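Local coordinates for FBP protein (Leishmania major, PDB 5OFU) that probably hydrolyses fructose 1,6-bisphosphate to fructose 6-phosphate and phosphate with the help of magnesium, and binds AMP at a separate site, at residues T11-I16 against I196-L201; G264-P269 against T318-G323. All coordinates share one frame; numbering follows the deposited sequence.

Contact 1: residues T11-I16 against I196-L201; sequences TLTQYI and IGEFIL. With AMP (adenosine monophosphate), chain E.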
# COMPACT_ATOMS: atom_id res chain seq x y z
N THR A 11 -4.13 -18.98 0.61
CA THR A 11 -4.21 -17.89 1.58
C THR A 11 -4.48 -18.46 2.98
O THR A 11 -4.94 -19.58 3.11
CB THR A 11 -5.31 -16.89 1.22
OG1 THR A 11 -6.59 -17.53 1.25
CG2 THR A 11 -5.07 -16.31 -0.18
N LEU A 12 -4.19 -17.68 4.02
CA LEU A 12 -4.53 -18.07 5.39
C LEU A 12 -6.03 -18.26 5.55
O LEU A 12 -6.47 -19.19 6.22
CB LEU A 12 -4.04 -17.02 6.39
CG LEU A 12 -4.24 -17.25 7.90
CD1 LEU A 12 -3.71 -18.59 8.35
CD2 LEU A 12 -3.57 -16.11 8.68
N THR A 13 -6.82 -17.40 4.92
CA THR A 13 -8.28 -17.52 4.98
C THR A 13 -8.80 -18.88 4.45
O THR A 13 -9.55 -19.54 5.14
CB THR A 13 -8.96 -16.35 4.24
OG1 THR A 13 -8.40 -15.11 4.69
CG2 THR A 13 -10.46 -16.34 4.50
N GLN A 14 -8.34 -19.29 3.27
CA GLN A 14 -8.60 -20.64 2.74
C GLN A 14 -8.15 -21.75 3.67
O GLN A 14 -8.91 -22.69 3.94
CB GLN A 14 -7.88 -20.87 1.42
CG GLN A 14 -8.63 -20.33 0.22
CD GLN A 14 -7.72 -19.97 -0.95
OE1 GLN A 14 -6.51 -20.24 -0.94
NE2 GLN A 14 -8.31 -19.35 -1.97
N TYR A 15 -6.92 -21.66 4.13
CA TYR A 15 -6.34 -22.64 5.03
C TYR A 15 -7.19 -22.85 6.28
O TYR A 15 -7.38 -24.00 6.71
CB TYR A 15 -4.91 -22.21 5.40
CG TYR A 15 -4.20 -23.07 6.42
CD1 TYR A 15 -4.28 -22.76 7.78
CD2 TYR A 15 -3.43 -24.17 6.03
CE1 TYR A 15 -3.62 -23.53 8.73
CE2 TYR A 15 -2.77 -24.95 6.97
CZ TYR A 15 -2.87 -24.62 8.31
OH TYR A 15 -2.21 -25.38 9.27
N ILE A 16 -7.67 -21.76 6.88
CA ILE A 16 -8.47 -21.83 8.11
C ILE A 16 -9.79 -22.54 7.86
O ILE A 16 -10.15 -23.47 8.59
CB ILE A 16 -8.72 -20.43 8.72
CG1 ILE A 16 -7.43 -19.84 9.30
CG2 ILE A 16 -9.77 -20.50 9.83
CD1 ILE A 16 -7.47 -18.34 9.44
N ILE A 196 -2.11 -7.12 -1.95
CA ILE A 196 -3.49 -7.58 -1.83
C ILE A 196 -3.95 -7.79 -0.39
O ILE A 196 -5.09 -8.19 -0.16
CB ILE A 196 -3.72 -8.86 -2.67
CG1 ILE A 196 -2.89 -10.06 -2.17
CG2 ILE A 196 -3.38 -8.59 -4.13
CD1 ILE A 196 -3.20 -11.37 -2.87
N GLY A 197 -3.07 -7.54 0.58
CA GLY A 197 -3.38 -7.72 2.01
C GLY A 197 -3.88 -9.09 2.44
O GLY A 197 -4.83 -9.18 3.21
N GLU A 198 -3.28 -10.15 1.90
CA GLU A 198 -3.60 -11.53 2.29
C GLU A 198 -2.34 -12.20 2.79
O GLU A 198 -1.24 -11.87 2.35
CB GLU A 198 -4.12 -12.33 1.09
CG GLU A 198 -5.50 -11.92 0.60
CD GLU A 198 -6.67 -12.62 1.29
OE1 GLU A 198 -6.49 -13.55 2.12
OE2 GLU A 198 -7.81 -12.23 0.96
N PHE A 199 -2.51 -13.12 3.73
CA PHE A 199 -1.40 -13.95 4.22
C PHE A 199 -1.30 -15.14 3.29
O PHE A 199 -2.29 -15.80 3.08
CB PHE A 199 -1.66 -14.39 5.65
CG PHE A 199 -1.28 -13.37 6.67
CD1 PHE A 199 0.06 -13.18 7.02
CD2 PHE A 199 -2.25 -12.61 7.31
CE1 PHE A 199 0.42 -12.24 7.97
CE2 PHE A 199 -1.90 -11.68 8.27
CZ PHE A 199 -0.56 -11.49 8.60
N ILE A 200 -0.13 -15.38 2.72
CA ILE A 200 0.08 -16.45 1.73
C ILE A 200 0.95 -17.52 2.38
O ILE A 200 1.91 -17.19 3.06
CB ILE A 200 0.76 -15.91 0.43
CG1 ILE A 200 -0.28 -15.32 -0.53
CG2 ILE A 200 1.47 -17.00 -0.35
CD1 ILE A 200 -1.13 -14.22 0.05
N LEU A 201 0.60 -18.78 2.18
CA LEU A 201 1.34 -19.91 2.74
C LEU A 201 2.70 -20.00 2.09
O LEU A 201 2.80 -20.34 0.91
CB LEU A 201 0.56 -21.21 2.53
CG LEU A 201 1.20 -22.50 3.05
CD1 LEU A 201 1.57 -22.39 4.52
CD2 LEU A 201 0.24 -23.67 2.85
P AMP E . -15.63 -25.13 17.22
O1P AMP E . -15.54 -24.22 16.02
O2P AMP E . -15.44 -24.45 18.55
O3P AMP E . -16.82 -26.07 17.22
O5' AMP E . -14.39 -26.12 16.97
C5' AMP E . -14.04 -27.11 17.93
C4' AMP E . -12.63 -27.64 17.69
O4' AMP E . -12.48 -28.13 16.36
C3' AMP E . -11.55 -26.60 17.87
O3' AMP E . -11.12 -26.47 19.22
C2' AMP E . -10.45 -27.09 16.97
O2' AMP E . -9.59 -28.03 17.62
C1' AMP E . -11.21 -27.74 15.83
N9 AMP E . -11.35 -26.72 14.75
C8 AMP E . -12.45 -25.98 14.47
N7 AMP E . -12.21 -25.14 13.44
C5 AMP E . -10.95 -25.34 13.05
C6 AMP E . -10.08 -24.76 12.02
N6 AMP E . -10.56 -23.80 11.20
N1 AMP E . -8.82 -25.22 11.92
C2 AMP E . -8.34 -26.19 12.75
N3 AMP E . -9.09 -26.75 13.72
C4 AMP E . -10.38 -26.37 13.92
O HOH W 1 -5.20 -14.68 4.10
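The capped start of helix 12-18 meets the edge of the N-terminal domain's mixed sheet: T11 and L12 lie against F199 and I200 of strand 198-203, the outermost strand on that side within the chain. A single beta bridge pairs T11 with I200, and L12 N donates to F199 O at 2.8 Å. T11 and Q14 form a capping box. With chi1 at 63°, T11 OG1 sits between its own N and carbonyl carbon and accepts from Q14 N at 3.2 Å, while T11 N donates in return to Q14 OE1. The first-turn amides of L12, T13 and Q14 thus find partners in the strand, a water and the cap.

On the inner side, the side chains of L12 and F199 leave the two backbones in the same direction and run next to each other, CB to CB at 3.6 Å. CD2 of L12 continues along F199 to its ring, and both side chains also touch F190 of strand 188-193. Toward the subunit interface, the E198 side chain crosses that of T11 at a slant, OE1 coming 3.7 Å from T11 CB. One water joins helix to strand: it donates to E198 OE1 at 2.6 Å and accepts from F199 N and T13 N. The other carboxylate oxygen, E198 OE2, forms a salt bridge with K40 of the second subunit, and T13 packs against its counterpart there, so this junction also belongs to the tetramer interface.

Further along, Y15 reaches D188 through its hydroxyl, and the helix leads to the AMP site, which in many class 1 fructose-1,6-bisphosphatases is the allosteric inhibitor site. There I16 O accepts a weak hydrogen bond from N6 of the AMP adenine at 2.7 Å.

Contact 2: residues G264-P269 against T318-G323; sequences GIFCYP and TPVYFG. With F6P (6-O-phosphono-beta-D-fructofuranose), chain F.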
# COMPACT_ATOMS: atom_id res chain seq x y z
N GLY A 264 18.66 -23.83 16.18
CA GLY A 264 19.50 -23.25 17.24
C GLY A 264 18.80 -23.38 18.57
O GLY A 264 17.95 -24.26 18.75
N ILE A 265 19.15 -22.50 19.50
CA ILE A 265 18.55 -22.48 20.81
C ILE A 265 18.28 -21.05 21.26
O ILE A 265 19.07 -20.14 21.01
CB ILE A 265 19.41 -23.25 21.87
CG1 ILE A 265 18.60 -23.46 23.16
CG2 ILE A 265 20.73 -22.54 22.17
CD1 ILE A 265 19.27 -24.36 24.17
N PHE A 266 17.15 -20.87 21.94
CA PHE A 266 16.80 -19.63 22.60
C PHE A 266 16.68 -19.90 24.10
O PHE A 266 16.00 -20.84 24.51
CB PHE A 266 15.46 -19.08 22.05
CG PHE A 266 15.01 -17.83 22.74
CD1 PHE A 266 15.53 -16.59 22.35
CD2 PHE A 266 14.11 -17.89 23.80
CE1 PHE A 266 15.14 -15.43 23.00
CE2 PHE A 266 13.71 -16.74 24.45
CZ PHE A 266 14.23 -15.50 24.05
N CYS A 267 17.33 -19.07 24.90
CA CYS A 267 17.35 -19.26 26.35
C CYS A 267 17.03 -17.99 27.08
O CYS A 267 17.59 -16.94 26.76
CB CYS A 267 18.73 -19.74 26.80
SG CYS A 267 19.18 -21.35 26.16
N TYR A 268 16.13 -18.08 28.04
CA TYR A 268 16.02 -17.07 29.07
C TYR A 268 15.99 -17.80 30.41
O TYR A 268 14.92 -18.18 30.88
CB TYR A 268 14.80 -16.18 28.84
CG TYR A 268 15.02 -14.82 29.47
CD1 TYR A 268 15.24 -14.70 30.84
CD2 TYR A 268 15.05 -13.65 28.69
CE1 TYR A 268 15.47 -13.47 31.42
CE2 TYR A 268 15.28 -12.42 29.27
CZ TYR A 268 15.49 -12.35 30.65
OH TYR A 268 15.71 -11.16 31.28
N PRO A 269 17.17 -18.00 31.03
CA PRO A 269 17.30 -18.83 32.22
C PRO A 269 16.96 -18.07 33.50
O PRO A 269 16.58 -16.90 33.47
CB PRO A 269 18.78 -19.21 32.19
CG PRO A 269 19.43 -17.99 31.67
CD PRO A 269 18.47 -17.38 30.68
N THR A 318 8.49 -18.42 34.06
CA THR A 318 9.24 -19.67 33.88
C THR A 318 10.50 -19.43 33.08
O THR A 318 10.50 -18.59 32.17
CB THR A 318 8.42 -20.76 33.17
OG1 THR A 318 9.26 -21.87 32.84
CG2 THR A 318 7.78 -20.24 31.88
N PRO A 319 11.59 -20.13 33.42
CA PRO A 319 12.73 -20.09 32.51
C PRO A 319 12.39 -20.83 31.23
O PRO A 319 11.46 -21.66 31.24
CB PRO A 319 13.83 -20.80 33.29
CG PRO A 319 13.13 -21.66 34.27
CD PRO A 319 11.87 -20.93 34.63
N VAL A 320 13.10 -20.54 30.14
CA VAL A 320 12.88 -21.25 28.88
C VAL A 320 14.18 -21.68 28.24
O VAL A 320 15.16 -20.96 28.30
CB VAL A 320 12.02 -20.44 27.87
CG1 VAL A 320 10.67 -20.09 28.47
CG2 VAL A 320 12.72 -19.19 27.39
N TYR A 321 14.16 -22.87 27.66
CA TYR A 321 15.26 -23.41 26.84
C TYR A 321 14.60 -24.07 25.64
O TYR A 321 14.18 -25.23 25.71
CB TYR A 321 16.10 -24.40 27.66
CG TYR A 321 16.43 -23.90 29.05
CD1 TYR A 321 17.52 -23.04 29.26
CD2 TYR A 321 15.65 -24.23 30.14
CE1 TYR A 321 17.81 -22.56 30.53
CE2 TYR A 321 15.94 -23.76 31.42
CZ TYR A 321 17.03 -22.92 31.60
OH TYR A 321 17.32 -22.46 32.86
N PHE A 322 14.45 -23.31 24.56
CA PHE A 322 13.59 -23.68 23.42
C PHE A 322 14.47 -23.84 22.20
O PHE A 322 15.37 -23.04 22.00
CB PHE A 322 12.58 -22.56 23.13
CG PHE A 322 11.40 -22.48 24.08
CD1 PHE A 322 11.36 -23.17 25.29
CD2 PHE A 322 10.33 -21.65 23.77
CE1 PHE A 322 10.28 -23.06 26.14
CE2 PHE A 322 9.23 -21.54 24.61
CZ PHE A 322 9.20 -22.24 25.80
N GLY A 323 14.23 -24.86 21.38
CA GLY A 323 14.87 -24.91 20.08
C GLY A 323 15.11 -26.27 19.49
O GLY A 323 14.31 -27.19 19.69
O1 F6P F . 9.09 -9.15 28.19
C1 F6P F . 9.27 -10.13 27.15
C2 F6P F . 10.43 -9.70 26.25
O2 F6P F . 10.09 -8.46 25.63
C3 F6P F . 10.78 -10.75 25.20
O3 F6P F . 10.29 -10.42 23.91
C4 F6P F . 12.29 -10.82 25.19
O4 F6P F . 12.80 -12.14 24.99
C5 F6P F . 12.69 -10.31 26.55
O5 F6P F . 11.60 -9.53 27.06
C6 F6P F . 13.93 -9.45 26.49
O6 F6P F . 14.39 -9.32 27.84
P F6P F . 15.83 -8.70 28.19
O1P F6P F . 15.68 -7.22 27.95
O2P F6P F . 16.78 -9.41 27.25
O3P F6P F . 15.95 -9.05 29.65
O HOH W 2 12.37 -16.66 31.43
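At the apolar centre V320 CG2 meets two residues of strand 265-268, 4.0 Å from CE2 of the F266 ring and 3.9 Å from Y268 CB. The CB of V320 rests over one face of the F322 ring, offset toward the rim, which completes an apolar patch on this face of the sheet. On the other face, C267 SG comes to the edge of the Y321 ring, 3.9 Å from CD1. P269 CB extends that packing toward the hydroxyl end, 3.6 Å from Y321 OH.

Between these faces runs a regular antiparallel ladder. F266 and F322 form a hydrogen-bonded pair, F266 N reaching F322 O at 2.8 Å and F322 N answering to F266 O. Y268 and V320 repeat the pattern, with Y268 N 3.1 Å from V320 O. A water beyond them donates to Y268 O and T318 O.

At the polar edge, Y268 CG is turned opposite the backbone N (chi1 -154°), which sends the ring away from V320 and toward the product: its OH donates to O3P of fructose 6-phosphate at 2.7 Å, with the phosphorus in the ring plane. K278 and, from the third subunit, R247 also bind this ligand. The F266 ring edge faces sugar O4.

Helix 252-262 packs on F266 and F322, helices 227-238 and 325-337 pack on the Y321 face, and strands 214-216 and 298-300 flank the pair.

How the contacts relate
Both segments of contact 1 precede those of contact 2 in the sequence, and the two contacts lie on opposite sides of the chain's centre, with centres 31 Å apart and nearest atoms about 20 Å apart. They share no sheet. Residues 11-16 and 196-201 join a helix near the N-terminus to an edge strand of the eight-stranded mixed sheet, whereas residues 264-269 and 318-323 pair two strands of the second mixed sheet, in the C-terminal domain. Contact 1 borders the AMP site through I16, and contact 2 the fructose 6-phosphate site through Y268. The two ligand sites are therefore bordered by separate parts of the fold that do not touch.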